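PDB 7A56: envelopment polyprotein from Bovine Schmallenberg virus BH80/Germany/2011, which probably drives fusion of the viral envelope with the host membrane during entry, its Gc fusion domains being of the class II type, here in postfusion form. Local coordinates for residues A[127-131]-A[146-150]; A[277-283]-A[295-301]. Residues are numbered along the deposited sequence.

The two contacts illustrate how opposite faces of one antiparallel sheet can be furnished differently. In contact 1 the side chains of Asn128, Lys130 and Trp149 meet over one face; Ile127, Ala129 and Val150 serve the other, where the hairpin of contact 2 packs. The centres lie about 11 Å apart: Val150 CG2 is 3.4 Å from Cys299 SG and 3.7 Å from Pro280 CG, while Ile127 CD1 is 3.6 Å from Cys299 N. A disulfide from Cys299 to Cys179 fastens the hairpin to the strand between the halves of contact 1. Contact 2 alone reaches the other subunits of the trimer; a phosphate, probably from crystallisation, lies about 3 Å from the Thr279 side chain.

Contact 1: A[127-131]-A[146-150]; sequences INAKH and QDGWV
Trp149 reaches its indole over Ser178 and Gln180 so that its CZ3/CH2 end meets Asn128 and Lys130, whose CA-to-CB bonds point toward 146-150, whereas that of Ala129 points away. Residues 127-131 form an extended beta strand; Gln146 to Trp149 make a type II beta turn, closed by Trp149 N to Gln146 O at 3.1 Å, that leads into strand 150-158 at Val150. Gly148 holds its third position (phi 87°), where a CB would jam against the preceding carbonyl oxygen. The nearest CA atoms, those of Ala129 and Trp149, are 8.7 Å apart: strand 172-183 runs between, its Gln180 and Ser178 bonding to the backbone of Asn128 and Lys130, its Cys179 to that of Val150. Side chains thus meet over the central one of three neighbouring antiparallel strands of a class II fusion protein. With chi1 m and chi2 49°, Trp149 brings CZ3 to 3.6 Å from Asn128 O and 3.8 Å from Lys130 CG, and CH2 to 3.8 Å from Asn128 CB. Lys130, extended beyond its m chi1, brings CE to 2.9 Å and NZ to 3.1 Å from Gln146 OE1; NZ stands 5.7 Å from the centroid of the Trp149 six-membered ring, at most a weak cation-pi attraction.

Contact 2: A[277-283]-A[295-301]; sequences SGTPKFD and ILRRCFD
Residues 277-283 and 295-301 are the arms of a beta hairpin, prolonged past its strands by irregular pairing, their end-to-end directions 159° apart. At Ser277, the carbonyl O accepts Asp301 N at 2.9 Å, while OG hydrogen-bonds to Thr260 of its own chain and to Lys262 of the third subunit. At Gly278 (phi 139°) a CB would clash with Asp301 N. One water links Thr279 N (3.1 Å) to Asp301 OD2 (2.5 Å), another Thr279 O to Arg298 NE and Cys299 O, each at 2.8 Å. Pro280 sets CA 3.3 Å from Arg298 O. Lys281 O accepts Arg297 N and Lys281 N donates to Arg298 O, both 2.9 Å, as the opposing chain turns a corner at Arg297; Lys281 CE lies over one face of the Arg298 guanidinium, 3.7 Å from NH1, although the like-charged NZ and NH1 are 4.0 Å apart. Phe282 (chi1 t) and Leu296 form a non-hydrogen-bonded pair, CB to CD1 4.0 Å, on the side meeting Phe152. Asp283 directs its carboxylate to Arg156 and Glu155 N of the second subunit, in the trimer interface, and forms an antiparallel hydrogen-bonded pair with Ile295: Asp283 N to Ile295 O 2.9 Å, Ile295 N to Asp283 O 2.8 Å.

Contact 1: A[127-131]-A[146-150]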
loop_
_atom_site.group_PDB
_atom_site.type_symbol
_atom_site.label_atom_id
_atom_site.label_comp_id
_atom_site.label_asym_id
_atom_site.label_seq_id
_atom_site.Cartn_x
_atom_site.Cartn_y
_atom_site.Cartn_z
ATOM N N ILE A 127 -10.890 -21.701 32.034
ATOM C CA ILE A 127 -9.444 -21.899 32.162
ATOM C C ILE A 127 -9.177 -23.359 32.455
ATOM O O ILE A 127 -9.639 -23.878 33.486
ATOM C CB ILE A 127 -8.827 -21.047 33.303
ATOM C CG1 ILE A 127 -9.201 -19.567 33.107
ATOM C CG2 ILE A 127 -7.317 -21.290 33.385
ATOM C CD1 ILE A 127 -8.696 -18.623 34.246
ATOM N N ASN A 128 -8.361 -24.004 31.623
ATOM C CA ASN A 128 -7.770 -25.286 32.015
ATOM C C ASN A 128 -6.591 -25.011 32.940
ATOM O O ASN A 128 -5.720 -24.212 32.598
ATOM C CB ASN A 128 -7.258 -26.067 30.816
ATOM C CG ASN A 128 -8.371 -26.724 30.015
ATOM O OD1 ASN A 128 -9.180 -27.467 30.544
ATOM N ND2 ASN A 128 -8.383 -26.477 28.737
ATOM N N ALA A 129 -6.547 -25.684 34.095
ATOM C CA ALA A 129 -5.542 -25.386 35.127
ATOM C C ALA A 129 -5.026 -26.669 35.789
ATOM O O ALA A 129 -5.740 -27.668 35.916
ATOM C CB ALA A 129 -6.091 -24.447 36.249
ATOM N N LYS A 130 -3.764 -26.631 36.197
ATOM C CA LYS A 130 -3.202 -27.633 37.093
ATOM C C LYS A 130 -2.496 -26.916 38.235
ATOM O O LYS A 130 -1.992 -25.813 38.050
ATOM C CB LYS A 130 -2.211 -28.553 36.385
ATOM C CG LYS A 130 -2.698 -29.004 35.012
ATOM C CD LYS A 130 -2.041 -30.314 34.677
ATOM C CE LYS A 130 -2.355 -30.786 33.264
ATOM N NZ LYS A 130 -1.441 -31.929 32.981
ATOM N N HIS A 131 -2.448 -27.549 39.416
ATOM C CA HIS A 131 -1.654 -26.936 40.487
ATOM C C HIS A 131 -1.203 -27.999 41.468
ATOM O O HIS A 131 -1.783 -29.094 41.558
ATOM C CB HIS A 131 -2.417 -25.829 41.241
ATOM C CG HIS A 131 -3.461 -26.358 42.166
ATOM N ND1 HIS A 131 -4.720 -26.717 41.733
ATOM C CD2 HIS A 131 -3.438 -26.605 43.504
ATOM C CE1 HIS A 131 -5.432 -27.152 42.759
ATOM N NE2 HIS A 131 -4.678 -27.093 43.847
ATOM N N GLN A 146 3.017 -27.910 30.777
ATOM C CA GLN A 146 2.926 -28.263 29.361
ATOM C C GLN A 146 3.303 -27.099 28.457
ATOM O O GLN A 146 3.186 -25.914 28.795
ATOM C CB GLN A 146 1.517 -28.731 29.040
ATOM C CG GLN A 146 1.151 -30.001 29.808
ATOM C CD GLN A 146 -0.345 -30.154 30.007
ATOM O OE1 GLN A 146 -0.894 -29.652 30.985
ATOM N NE2 GLN A 146 -1.012 -30.837 29.075
ATOM N N ASP A 147 3.708 -27.440 27.236
ATOM C CA ASP A 147 3.945 -26.415 26.238
ATOM C C ASP A 147 2.685 -25.612 25.971
ATOM O O ASP A 147 1.591 -26.165 25.829
ATOM C CB ASP A 147 4.420 -27.055 24.940
ATOM C CG ASP A 147 5.915 -27.289 24.934
ATOM O OD1 ASP A 147 6.474 -27.570 26.029
ATOM O OD2 ASP A 147 6.523 -27.172 23.839
ATOM N N GLY A 148 2.840 -24.297 25.908
ATOM C CA GLY A 148 1.725 -23.410 25.657
ATOM C C GLY A 148 0.959 -22.980 26.899
ATOM O O GLY A 148 0.112 -22.094 26.808
ATOM N N TRP A 149 1.224 -23.585 28.035
ATOM C CA TRP A 149 0.607 -23.210 29.303
ATOM C C TRP A 149 1.481 -22.167 29.988
ATOM O O TRP A 149 2.715 -22.245 29.914
ATOM C CB TRP A 149 0.470 -24.451 30.180
ATOM C CG TRP A 149 -0.523 -25.413 29.654
ATOM C CD1 TRP A 149 -0.610 -25.896 28.357
ATOM C CD2 TRP A 149 -1.583 -26.031 30.384
ATOM N NE1 TRP A 149 -1.649 -26.801 28.257
ATOM C CE2 TRP A 149 -2.278 -26.881 29.477
ATOM C CE3 TRP A 149 -2.036 -25.939 31.718
ATOM C CZ2 TRP A 149 -3.386 -27.633 29.859
ATOM C CZ3 TRP A 149 -3.144 -26.686 32.091
ATOM C CH2 TRP A 149 -3.808 -27.535 31.146
ATOM N N VAL A 150 0.854 -21.177 30.654
ATOM C CA VAL A 150 1.649 -20.178 31.368
ATOM C C VAL A 150 1.669 -20.622 32.837
ATOM O O VAL A 150 0.802 -21.372 33.300
ATOM C CB VAL A 150 1.171 -18.714 31.218
ATOM C CG1 VAL A 150 1.318 -18.234 29.726
ATOM C CG2 VAL A 150 -0.283 -18.566 31.613
#

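Contact 2: A[277-283]-A[295-301]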
loop_
_atom_site.group_PDB
_atom_site.type_symbol
_atom_site.label_atom_id
_atom_site.label_comp_id
_atom_site.label_asym_id
_atom_site.label_seq_id
_atom_site.Cartn_x
_atom_site.Cartn_y
_atom_site.Cartn_z
ATOM N N SER A 277 -0.541 -15.252 26.033
ATOM C CA SER A 277 0.472 -14.863 27.010
ATOM C C SER A 277 -0.200 -13.993 28.066
ATOM O O SER A 277 -1.375 -13.637 27.944
ATOM C CB SER A 277 1.665 -14.176 26.344
ATOM O OG SER A 277 1.248 -12.982 25.788
ATOM N N GLY A 278 0.551 -13.665 29.127
ATOM C CA GLY A 278 0.001 -12.792 30.149
ATOM C C GLY A 278 0.410 -13.311 31.518
ATOM O O GLY A 278 0.923 -14.426 31.618
ATOM N N THR A 279 0.149 -12.525 32.554
ATOM C CA THR A 279 0.440 -12.859 33.954
ATOM C C THR A 279 -0.846 -13.317 34.620
ATOM O O THR A 279 -1.781 -12.509 34.743
ATOM C CB THR A 279 0.989 -11.637 34.664
ATOM O OG1 THR A 279 2.188 -11.239 34.007
ATOM C CG2 THR A 279 1.284 -11.960 36.192
ATOM N N PRO A 280 -0.991 -14.594 34.976
ATOM C CA PRO A 280 -2.248 -15.048 35.581
ATOM C C PRO A 280 -2.590 -14.265 36.829
ATOM O O PRO A 280 -1.708 -13.880 37.604
ATOM C CB PRO A 280 -1.967 -16.508 35.917
ATOM C CG PRO A 280 -1.027 -16.919 34.788
ATOM C CD PRO A 280 -0.113 -15.730 34.644
ATOM N N LYS A 281 -3.887 -14.054 37.026
ATOM C CA LYS A 281 -4.362 -13.444 38.257
ATOM C C LYS A 281 -4.554 -14.595 39.228
ATOM O O LYS A 281 -5.616 -15.220 39.259
ATOM C CB LYS A 281 -5.665 -12.701 38.039
ATOM C CG LYS A 281 -5.526 -11.414 37.228
ATOM C CD LYS A 281 -6.917 -10.818 37.202
ATOM C CE LYS A 281 -6.893 -9.328 37.043
ATOM N NZ LYS A 281 -8.288 -8.798 37.116
ATOM N N PHE A 282 -3.522 -14.841 40.039
ATOM C CA PHE A 282 -3.407 -16.023 40.889
ATOM C C PHE A 282 -3.279 -15.593 42.348
ATOM O O PHE A 282 -2.440 -14.738 42.673
ATOM C CB PHE A 282 -2.140 -16.818 40.496
ATOM C CG PHE A 282 -1.661 -17.794 41.580
ATOM C CD1 PHE A 282 -2.495 -18.813 42.048
ATOM C CD2 PHE A 282 -0.363 -17.720 42.065
ATOM C CE1 PHE A 282 -2.033 -19.737 43.074
ATOM C CE2 PHE A 282 0.097 -18.627 43.058
ATOM C CZ PHE A 282 -0.740 -19.639 43.525
ATOM N N ASP A 283 -4.091 -16.182 43.205
ATOM C CA ASP A 283 -3.936 -16.021 44.654
ATOM C C ASP A 283 -4.457 -17.298 45.280
ATOM O O ASP A 283 -4.824 -18.252 44.582
ATOM C CB ASP A 283 -4.675 -14.727 45.131
ATOM C CG ASP A 283 -4.027 -14.091 46.370
ATOM O OD1 ASP A 283 -3.398 -14.846 47.143
ATOM O OD2 ASP A 283 -4.196 -12.861 46.595
ATOM N N ILE A 295 -7.109 -19.518 43.689
ATOM C CA ILE A 295 -8.075 -18.590 43.096
ATOM C C ILE A 295 -7.446 -18.076 41.819
ATOM O O ILE A 295 -6.368 -17.477 41.852
ATOM C CB ILE A 295 -8.451 -17.441 44.047
ATOM C CG1 ILE A 295 -8.605 -17.937 45.517
ATOM C CG2 ILE A 295 -9.722 -16.652 43.475
ATOM C CD1 ILE A 295 -9.891 -18.593 45.817
ATOM N N LEU A 296 -8.054 -18.388 40.663
ATOM C CA LEU A 296 -7.473 -18.065 39.380
ATOM C C LEU A 296 -8.531 -17.249 38.633
ATOM O O LEU A 296 -9.568 -17.793 38.252
ATOM C CB LEU A 296 -7.092 -19.348 38.647
ATOM C CG LEU A 296 -6.031 -19.260 37.577
ATOM C CD1 LEU A 296 -4.711 -18.911 38.281
ATOM C CD2 LEU A 296 -5.959 -20.632 36.958
ATOM N N ARG A 297 -8.324 -15.932 38.537
ATOM C CA ARG A 297 -9.344 -15.070 37.947
ATOM C C ARG A 297 -9.042 -14.742 36.498
ATOM O O ARG A 297 -9.916 -14.189 35.812
ATOM C CB ARG A 297 -9.483 -13.757 38.724
ATOM C CG ARG A 297 -10.019 -13.918 40.160
ATOM C CD ARG A 297 -9.581 -12.707 41.035
ATOM N NE ARG A 297 -10.042 -12.947 42.420
ATOM C CZ ARG A 297 -11.245 -12.609 42.919
ATOM N NH1 ARG A 297 -12.144 -11.948 42.188
ATOM N NH2 ARG A 297 -11.554 -12.937 44.173
ATOM N N ARG A 298 -7.839 -15.047 36.031
ATOM C CA ARG A 298 -7.525 -14.853 34.626
ATOM C C ARG A 298 -6.255 -15.638 34.368
ATOM O O ARG A 298 -5.413 -15.743 35.250
ATOM C CB ARG A 298 -7.346 -13.364 34.252
ATOM C CG ARG A 298 -7.373 -13.077 32.738
ATOM C CD ARG A 298 -7.382 -11.572 32.473
ATOM N NE ARG A 298 -6.076 -11.005 32.777
ATOM C CZ ARG A 298 -5.863 -9.760 33.210
ATOM N NH1 ARG A 298 -6.898 -8.931 33.382
ATOM N NH2 ARG A 298 -4.619 -9.368 33.516
ATOM N N CYS A 299 -6.150 -16.236 33.179
ATOM C CA CYS A 299 -4.904 -16.894 32.795
ATOM C C CYS A 299 -4.152 -16.050 31.784
ATOM O O CYS A 299 -3.231 -15.285 32.134
ATOM C CB CYS A 299 -5.175 -18.317 32.244
ATOM S SG CYS A 299 -3.634 -19.223 31.849
ATOM N N PHE A 300 -4.534 -16.167 30.495
ATOM C CA PHE A 300 -3.961 -15.276 29.511
ATOM C C PHE A 300 -4.652 -13.916 29.576
ATOM O O PHE A 300 -5.793 -13.810 30.011
ATOM C CB PHE A 300 -4.192 -15.790 28.065
ATOM C CG PHE A 300 -3.596 -17.172 27.735
ATOM C CD1 PHE A 300 -2.381 -17.595 28.263
ATOM C CD2 PHE A 300 -4.222 -17.986 26.782
ATOM C CE1 PHE A 300 -1.829 -18.848 27.913
ATOM C CE2 PHE A 300 -3.679 -19.251 26.441
ATOM C CZ PHE A 300 -2.482 -19.666 26.978
ATOM N N ASP A 301 -4.007 -12.899 28.990
ATOM C CA ASP A 301 -4.732 -11.732 28.494
ATOM C C ASP A 301 -5.457 -12.092 27.198
ATOM O O ASP A 301 -4.931 -12.843 26.383
ATOM C CB ASP A 301 -3.783 -10.569 28.182
ATOM C CG ASP A 301 -3.054 -10.036 29.432
ATOM O OD1 ASP A 301 -3.756 -9.635 30.379
ATOM O OD2 ASP A 301 -1.800 -9.971 29.419
HETATM O O HOH W 1 -2.665 -13.502 25.008
HETATM O O HOH W 2 -1.082 -9.800 31.838
HETATM O O HOH W 3 -3.830 -12.614 32.792
#